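Local coordinates for protein glucokinase (PDB 3VGL) that binds glucose and an ATP analogue and probably phosphorylates D-glucose to glucose 6-phosphate with ATP, as a glucokinase of the ROK family, at residues Ile218-Ala221 and Ala222-Asp226; Asp226-Ala229 and Val230-Arg234. One frame throughout, in Å; residues are numbered along the deposited sequence.

Overall arrangement
Interactions 1 and 2 follow each other directly along the chain and share Asp-226; their centres lie about 8 Å apart. Interaction 1 is the last turns of helix 215-223 and its C-terminal end, interaction 2 the first two turns of helix 227-251. Asp-226 closes the first helix through its backbone and starts the second as N-cap, so the chain turns between them with hardly any linker. The helices also pack on each other: Ala-229 CB lies 3.5 Å from Ala-222 N, and Phe-233 CZ 3.4 Å from Ser-219 OG. Since Ser-219 binds the adenine, the second helix backs this end of the nucleotide pocket in the actin-like ATPase fold.

Interaction 1: residues Ile218-Ala221 and Ala222-Asp226; sequences ISEA and ARQGD. With ANP (phosphoaminophosphonic acid-adenylate ester), chain E.
A Schellman motif ends helix 215-223 here: Asp-226 N donates to Ala-221 O (2.9 Å, 161° at the hydrogen), and within the turn Gly-225 N donates to Ala-222 O at 2.9 Å. The positive phi of Gly-225 (88°) makes this reversal possible. Asp-226 N comes from above the carbonyl plane of Ala-221 rather than on a lone pair, and the turn also sets Asp-226 CB 3.7 Å from Ala-221 CB, at the two positions where a Schellman motif commonly has its hydrophobic contact. One turn back, Ser-219 faces the nucleotide. Its OG, anti to the carbonyl carbon (chi1 -70°), donates to N1 of the adenine of ANP at 2.6 Å, while Ser-219 O receives Arg-223 N at 3.0 Å. On the outer side the Glu-220 and Arg-223 side chains cross at about a right angle. Glu-220 OE1 remains 4.5 Å from Arg-223 NE, too far for a salt bridge; a water in the plane of the guanidinium, at its edge, lies between them and accepts from Arg-223 NE at 2.8 Å. The stronger mate of Arg-223 is Glu-265, which bonds to its NH2 and also to ANP. A hydroxyl donor at N1 suits adenine, whose N1 is a bare acceptor, and the salt bridge from Arg-223 probably holds in place Glu-265, a second residue that hydrogen-bonds to the nucleotide.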
loop_
_atom_site.group_PDB
_atom_site.type_symbol
_atom_site.label_atom_id
_atom_site.label_comp_id
_atom_site.label_asym_id
_atom_site.label_seq_id
_atom_site.Cartn_x
_atom_site.Cartn_y
_atom_site.Cartn_z
ATOM N N ILE A 218 18.436 -20.267 8.687
ATOM C CA ILE A 218 18.547 -18.814 8.541
ATOM C C ILE A 218 19.149 -18.189 9.797
ATOM O O ILE A 218 20.028 -17.325 9.715
ATOM C CB ILE A 218 17.160 -18.175 8.223
ATOM C CG1 ILE A 218 16.559 -18.805 6.968
ATOM C CG2 ILE A 218 17.268 -16.638 8.056
ATOM C CD1 ILE A 218 15.060 -18.516 6.780
ATOM N N SER A 219 18.709 -18.667 10.956
ATOM C CA SER A 219 19.210 -18.184 12.239
ATOM C C SER A 219 20.705 -18.480 12.396
ATOM O O SER A 219 21.496 -17.564 12.647
ATOM C CB SER A 219 18.427 -18.818 13.385
ATOM O OG SER A 219 17.098 -18.292 13.416
ATOM N N GLU A 220 21.082 -19.742 12.211
ATOM C CA GLU A 220 22.485 -20.137 12.320
ATOM C C GLU A 220 23.363 -19.384 11.315
ATOM O O GLU A 220 24.437 -18.885 11.673
ATOM C CB GLU A 220 22.647 -21.662 12.175
ATOM C CG GLU A 220 24.088 -22.194 12.390
ATOM C CD GLU A 220 24.809 -21.580 13.599
ATOM O OE1 GLU A 220 24.164 -21.282 14.630
ATOM O OE2 GLU A 220 26.047 -21.403 13.522
ATOM N N ALA A 221 22.908 -19.304 10.066
ATOM C CA ALA A 221 23.636 -18.565 9.038
ATOM C C ALA A 221 23.809 -17.085 9.384
ATOM O O ALA A 221 24.889 -16.531 9.207
ATOM C CB ALA A 221 22.977 -18.737 7.674
ATOM N N ALA A 222 22.752 -16.442 9.891
ATOM C CA ALA A 222 22.866 -15.047 10.327
ATOM C C ALA A 222 23.898 -14.861 11.449
ATOM O O ALA A 222 24.645 -13.881 11.445
ATOM C CB ALA A 222 21.481 -14.468 10.728
ATOM N N ARG A 223 23.955 -15.802 12.392
ATOM C CA ARG A 223 24.968 -15.750 13.455
ATOM C C ARG A 223 26.364 -15.757 12.862
ATOM O O ARG A 223 27.275 -15.117 13.394
ATOM C CB ARG A 223 24.858 -16.939 14.403
ATOM C CG ARG A 223 23.741 -16.833 15.369
ATOM C CD ARG A 223 23.802 -17.876 16.476
ATOM N NE ARG A 223 22.479 -17.896 17.091
ATOM C CZ ARG A 223 22.040 -16.987 17.957
ATOM N NH1 ARG A 223 22.827 -15.991 18.352
ATOM N NH2 ARG A 223 20.786 -17.066 18.411
ATOM N N GLN A 224 26.527 -16.505 11.772
ATOM C CA GLN A 224 27.823 -16.626 11.098
ATOM C C GLN A 224 28.061 -15.488 10.102
ATOM O O GLN A 224 29.100 -15.440 9.439
ATOM C CB GLN A 224 27.935 -17.983 10.398
ATOM C CG GLN A 224 28.042 -19.172 11.350
ATOM C CD GLN A 224 28.054 -20.518 10.636
ATOM O OE1 GLN A 224 27.458 -21.488 11.110
ATOM N NE2 GLN A 224 28.725 -20.582 9.492
ATOM N N GLY A 225 27.090 -14.584 9.994
ATOM C CA GLY A 225 27.231 -13.366 9.197
ATOM C C GLY A 225 26.853 -13.499 7.733
ATOM O O GLY A 225 27.220 -12.645 6.925
ATOM N N ASP A 226 26.119 -14.563 7.394
ATOM C CA ASP A 226 25.622 -14.771 6.035
ATOM C C ASP A 226 24.769 -13.559 5.663
ATOM O O ASP A 226 23.773 -13.280 6.343
ATOM C CB ASP A 226 24.798 -16.069 5.969
ATOM C CG ASP A 226 24.233 -16.348 4.585
ATOM O OD1 ASP A 226 24.802 -17.182 3.860
ATOM O OD2 ASP A 226 23.203 -15.749 4.217
HETATM P PB ANP E . 4.470 -23.522 15.554
HETATM O O1B ANP E . 3.962 -22.312 14.762
HETATM O O2B ANP E . 4.038 -24.865 15.042
HETATM N N3B ANP E . 3.958 -23.386 17.184
HETATM P PA ANP E . 7.177 -22.421 15.621
HETATM O O1A ANP E . 8.525 -23.127 15.795
HETATM O O2A ANP E . 6.729 -21.402 16.623
HETATM O O3A ANP E . 6.070 -23.581 15.437
HETATM O "O5'" ANP E . 7.123 -21.712 14.177
HETATM C "C5'" ANP E . 7.468 -22.413 12.978
HETATM C "C4'" ANP E . 7.962 -21.422 11.945
HETATM O "O4'" ANP E . 9.007 -20.612 12.500
HETATM C "C3'" ANP E . 8.558 -22.150 10.766
HETATM O "O3'" ANP E . 8.433 -21.288 9.632
HETATM C "C2'" ANP E . 10.004 -22.254 11.177
HETATM O "O2'" ANP E . 10.866 -22.395 10.061
HETATM C "C1'" ANP E . 10.266 -20.955 11.924
HETATM N N9 ANP E . 11.184 -21.162 13.059
HETATM C C8 ANP E . 10.973 -21.887 14.172
HETATM N N7 ANP E . 12.064 -21.828 15.000
HETATM C C5 ANP E . 12.954 -21.025 14.391
HETATM C C6 ANP E . 14.330 -20.525 14.669
HETATM N N6 ANP E . 14.979 -20.862 15.814
HETATM N N1 ANP E . 14.884 -19.696 13.758
HETATM C C2 ANP E . 14.283 -19.329 12.600
HETATM N N3 ANP E . 13.040 -19.761 12.282
HETATM C C4 ANP E . 12.376 -20.583 13.119
HETATM O O HOH W 1 21.465 -20.244 16.044
#

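Interaction 2: residues Asp226-Ala229 and Val230-Arg234; sequences DPVA and VDSFR
Ser-232 turns its OG beside its own backbone N (chi1 -55°), which folds the hydroxyl back over the preceding turn to donate to Val-228 O at 2.8 Å. Val-230 carries CG1 anti to its backbone N (chi1 171°), and its other methyl, CG2, then rests 3.2 Å from Asp-226 O. Val-228 O is gripped twice, because Ser-232 N also donates to it at 3.0 Å; hydroxyl and amide arrive from opposite faces of the carbonyl plane, each well tilted from it. An alanine at Ser-232 would lack the hydroxyl and is likely to leave Val-228 O with the backbone amide of that residue as its one donor in this turn. All this belongs to the N-terminal end of helix 227-251, where Asp-226 is the N-cap. Its OD2 accepts from Ala-229 N (2.9 Å, 154° at the hydrogen) through the anti lone pair, so the carboxylate satisfies a first-turn amide that has no earlier helical carbonyl to use. OD1 of the same group takes Leu-202 N, which ties the cap to helix 200-204. Pro-227, the first helical residue, has no N-H that would need such a cap. Its carbonyl O accepts from Asp-231 N at 2.9 Å, as Asp-226 O does from Val-230 N at the same distance. The carboxylate of Asp-231 leads away from the first turn to a salt bridge with Arg-191. Ala-229 O receives Phe-233 N at 3.1 Å and is also met obliquely by the Phe-233 ring, with CD1 3.4 Å away; the ring continues toward helix 215-223, where it packs on Ile-218 and Ala-222.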
loop_
_atom_site.group_PDB
_atom_site.type_symbol
_atom_site.label_atom_id
_atom_site.label_comp_id
_atom_site.label_asym_id
_atom_site.label_seq_id
_atom_site.Cartn_x
_atom_site.Cartn_y
_atom_site.Cartn_z
ATOM N N ASP A 226 26.119 -14.563 7.394
ATOM C CA ASP A 226 25.622 -14.771 6.035
ATOM C C ASP A 226 24.769 -13.559 5.663
ATOM O O ASP A 226 23.773 -13.280 6.343
ATOM C CB ASP A 226 24.798 -16.069 5.969
ATOM C CG ASP A 226 24.233 -16.348 4.585
ATOM O OD1 ASP A 226 24.802 -17.182 3.860
ATOM O OD2 ASP A 226 23.203 -15.749 4.217
ATOM N N PRO A 227 25.172 -12.804 4.616
ATOM C CA PRO A 227 24.495 -11.537 4.295
ATOM C C PRO A 227 23.015 -11.693 3.962
ATOM O O PRO A 227 22.204 -10.849 4.372
ATOM C CB PRO A 227 25.255 -11.021 3.069
ATOM C CG PRO A 227 26.561 -11.705 3.106
ATOM C CD PRO A 227 26.342 -13.038 3.744
ATOM N N VAL A 228 22.672 -12.745 3.223
ATOM C CA VAL A 228 21.273 -12.998 2.850
ATOM C C VAL A 228 20.452 -13.306 4.098
ATOM O O VAL A 228 19.317 -12.828 4.229
ATOM C CB VAL A 228 21.154 -14.118 1.778
ATOM C CG1 VAL A 228 19.768 -14.798 1.820
ATOM C CG2 VAL A 228 21.440 -13.547 0.390
ATOM N N ALA A 229 21.016 -14.081 5.019
ATOM C CA ALA A 229 20.298 -14.398 6.257
ATOM C C ALA A 229 20.118 -13.144 7.120
ATOM O O ALA A 229 19.045 -12.913 7.669
ATOM C CB ALA A 229 21.014 -15.500 7.022
ATOM N N VAL A 230 21.173 -12.338 7.232
ATOM C CA VAL A 230 21.109 -11.082 7.983
ATOM C C VAL A 230 20.047 -10.163 7.381
ATOM O O VAL A 230 19.226 -9.576 8.120
ATOM C CB VAL A 230 22.518 -10.413 8.061
ATOM C CG1 VAL A 230 22.441 -8.998 8.638
ATOM C CG2 VAL A 230 23.455 -11.285 8.881
ATOM N N ASP A 231 20.023 -10.073 6.046
ATOM C CA ASP A 231 19.030 -9.239 5.345
ATOM C C ASP A 231 17.582 -9.710 5.562
ATOM O O ASP A 231 16.645 -8.892 5.635
ATOM C CB ASP A 231 19.309 -9.160 3.845
ATOM C CG ASP A 231 18.589 -7.995 3.184
ATOM O OD1 ASP A 231 18.694 -6.870 3.729
ATOM O OD2 ASP A 231 17.913 -8.199 2.141
ATOM N N SER A 232 17.404 -11.022 5.647
ATOM C CA SER A 232 16.073 -11.606 5.882
ATOM C C SER A 232 15.558 -11.233 7.277
ATOM O O SER A 232 14.359 -10.926 7.457
ATOM C CB SER A 232 16.098 -13.124 5.717
ATOM O OG SER A 232 16.603 -13.482 4.445
ATOM N N PHE A 233 16.441 -11.293 8.272
ATOM C CA PHE A 233 16.096 -10.830 9.602
ATOM C C PHE A 233 15.774 -9.346 9.610
ATOM O O PHE A 233 14.850 -8.930 10.327
ATOM C CB PHE A 233 17.188 -11.182 10.625
ATOM C CG PHE A 233 17.036 -12.555 11.195
ATOM C CD1 PHE A 233 17.876 -13.577 10.778
ATOM C CD2 PHE A 233 16.027 -12.855 12.110
ATOM C CE1 PHE A 233 17.743 -14.872 11.286
ATOM C CE2 PHE A 233 15.885 -14.153 12.629
ATOM C CZ PHE A 233 16.745 -15.170 12.205
ATOM N N ARG A 234 16.504 -8.556 8.813
ATOM C CA ARG A 234 16.210 -7.109 8.668
ATOM C C ARG A 234 14.791 -6.880 8.149
ATOM O O ARG A 234 14.064 -6.020 8.668
ATOM C CB ARG A 234 17.246 -6.400 7.772
ATOM C CG ARG A 234 16.950 -4.912 7.579
ATOM C CD ARG A 234 18.055 -4.177 6.828
ATOM N NE ARG A 234 18.259 -2.841 7.404
ATOM C CZ ARG A 234 19.101 -2.560 8.403
ATOM N NH1 ARG A 234 19.200 -1.318 8.858
ATOM N NH2 ARG A 234 19.847 -3.513 8.952
#